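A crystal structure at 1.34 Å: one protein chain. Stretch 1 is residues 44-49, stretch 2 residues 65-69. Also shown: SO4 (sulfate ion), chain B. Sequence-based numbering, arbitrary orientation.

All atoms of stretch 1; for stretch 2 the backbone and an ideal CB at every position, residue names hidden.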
# COMPACT_ATOMS: atom_id res chain seq x y z
N HIS A 44 5.79 1.96 -6.56
CA HIS A 44 4.57 2.69 -6.11
C HIS A 44 4.32 2.24 -4.69
O HIS A 44 4.77 1.17 -4.29
CB HIS A 44 3.35 2.32 -6.99
CG HIS A 44 3.39 2.91 -8.36
ND1 HIS A 44 3.16 4.24 -8.58
CD2 HIS A 44 3.70 2.36 -9.55
CE1 HIS A 44 3.28 4.49 -9.89
NE2 HIS A 44 3.61 3.36 -10.50
N LEU A 45 3.49 3.01 -3.96
CA LEU A 45 2.92 2.41 -2.76
C LEU A 45 2.28 1.06 -3.14
O LEU A 45 1.70 0.95 -4.22
CB LEU A 45 1.85 3.35 -2.20
CG LEU A 45 2.42 4.55 -1.42
CD1 LEU A 45 1.30 5.55 -1.12
CD2 LEU A 45 3.11 4.12 -0.13
N ALA A 46 2.34 0.09 -2.25
CA ALA A 46 1.88 -1.25 -2.62
C ALA A 46 0.39 -1.28 -2.90
O ALA A 46 -0.43 -0.76 -2.13
CB ALA A 46 2.20 -2.22 -1.50
N SER A 47 0.03 -2.01 -3.97
CA SER A 47 -1.34 -2.47 -4.16
C SER A 47 -1.45 -3.90 -3.64
O SER A 47 -0.45 -4.64 -3.60
CB SER A 47 -1.73 -2.37 -5.62
OG SER A 47 -0.93 -3.26 -6.38
N ILE A 48 -2.66 -4.30 -3.24
CA ILE A 48 -2.90 -5.58 -2.60
C ILE A 48 -4.07 -6.28 -3.28
O ILE A 48 -5.15 -5.70 -3.47
CB ILE A 48 -3.20 -5.38 -1.11
CG1 ILE A 48 -2.08 -4.58 -0.42
CG2 ILE A 48 -3.47 -6.74 -0.44
CD1 ILE A 48 -2.23 -4.43 1.09
N HIS A 49 -3.84 -7.53 -3.70
CA HIS A 49 -4.79 -8.19 -4.62
C HIS A 49 -5.31 -9.51 -4.12
O HIS A 49 -6.04 -10.18 -4.84
CB HIS A 49 -4.11 -8.38 -5.99
CG HIS A 49 -3.75 -7.07 -6.59
ND1 HIS A 49 -4.70 -6.26 -7.16
CD2 HIS A 49 -2.58 -6.37 -6.59
CE1 HIS A 49 -4.13 -5.12 -7.50
NE2 HIS A 49 -2.84 -5.17 -7.19
N UNK A 65 0.44 1.61 8.08
CA UNK A 65 1.25 1.96 6.89
C UNK A 65 0.34 2.46 5.79
O UNK A 65 -0.74 1.91 5.53
CB UNK A 65 2.06 0.76 6.40
N UNK A 66 0.79 3.51 5.12
CA UNK A 66 0.17 3.89 3.85
C UNK A 66 0.36 2.82 2.79
O UNK A 66 1.44 2.26 2.67
CB UNK A 66 0.75 5.22 3.35
N UNK A 67 -0.71 2.54 2.05
CA UNK A 67 -0.65 1.70 0.83
C UNK A 67 -1.23 2.49 -0.33
O UNK A 67 -1.64 3.65 -0.16
CB UNK A 67 -1.41 0.38 1.01
N UNK A 68 -1.29 1.89 -1.53
CA UNK A 68 -1.42 2.72 -2.71
C UNK A 68 -2.80 3.15 -3.15
O UNK A 68 -2.97 3.59 -4.28
CB UNK A 68 -0.77 1.98 -3.88
N UNK A 69 -3.80 3.05 -2.27
CA UNK A 69 -5.16 3.38 -2.62
C UNK A 69 -5.48 4.85 -2.34
O UNK A 69 -5.10 5.42 -1.31
CB UNK A 69 -6.13 2.47 -1.86
S SO4 B . 5.14 1.71 -13.14
O1 SO4 B . 6.19 1.82 -12.04
O2 SO4 B . 4.14 2.75 -13.03
O3 SO4 B . 5.80 1.85 -14.44
O4 SO4 B . 4.37 0.47 -12.96

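Position 65 offers little to reason from. Its phi/psi of -139/138 is that of an extended strand, and its ideal CB has nothing of stretch 1 within 5.5 Å, so this contact sets no preference for size or polarity. The deposited residue is V65, a branched side chain compatible with such backbone angles; it makes no contact with stretch 1.

At position 66 the backbone is still extended (-64/137) and CA-to-CB points sideways to stretch 1. The nearest feature is a methyl group: the ideal CB lies 4.4 Å from L45 CD2. An apolar base to the side chain would suit that neighbour, but the sideways direction leaves the outer part free to run elsewhere, so aliphatic, aromatic and long side chains all remain possible. The residue is W66. Its CB packs 4.3 Å from L45 CD2, while the ring, with chi1 at -70° (m), leads away from stretch 1.

Position 67 also directs its CB sideways, but with more around it. The ideal CB is 3.5 Å from A46 O, 4.9 Å from I48 CD1 and 5.5 Å from L45 CB. A46 O might invite a donor, yet it also lies 2.8 Å from the backbone N of position 68, a hydrogen bond with an N-H...O angle of 155°. What remains on offer is largely aliphatic, favouring a medium-sized apolar side chain such as valine, leucine, isoleucine or methionine. I67 is found. Its CD1 lies 3.8 Å from I48 CD1, an apolar contact between the two side-chain ends.

Position 68 is the most restrictive. Its CA is 4.4 Å from the CA of L45, the closest register of the two stretches, and L45 CB approaches the CA of 68 to 3.4 Å. CA-to-CB would point toward stretch 1, placing the ideal CB 2.7 Å from L45 O, a clash, and 3.3 Å from A46 O, which is tight. With this backbone, glycine is the clear choice, although phi/psi of -86/18 alone would not demand it. G68 is the residue: without a CB, the chain can turn its corner here close against L45 while G68 N donates to A46 O.

Position 69 points sideways in an extended conformation (-91/140), and its ideal CB meets nothing of stretch 1 within 5.5 Å. Many residues would fit as far as this contact goes; G69 is the one present, and nothing visible here explains it.

Stretch 2 (65-69) VWIGG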
# COMPACT_ATOMS: atom_id res chain seq x y z
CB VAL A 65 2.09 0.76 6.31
CG1 VAL A 65 3.28 0.46 7.20
CG2 VAL A 65 1.25 -0.49 5.99
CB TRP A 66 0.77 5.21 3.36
CG TRP A 66 0.43 6.42 4.12
CD1 TRP A 66 1.31 7.38 4.59
CD2 TRP A 66 -0.90 6.93 4.42
NE1 TRP A 66 0.63 8.43 5.14
CE2 TRP A 66 -0.73 8.22 5.00
CE3 TRP A 66 -2.21 6.48 4.15
CZ2 TRP A 66 -1.83 9.02 5.39
CZ3 TRP A 66 -3.29 7.26 4.56
CH2 TRP A 66 -3.09 8.53 5.16
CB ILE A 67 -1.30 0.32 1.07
CG1 ILE A 67 -2.77 0.45 1.55
CG2 ILE A 67 -0.42 -0.48 2.08
CD1 ILE A 67 -3.50 -0.88 1.61
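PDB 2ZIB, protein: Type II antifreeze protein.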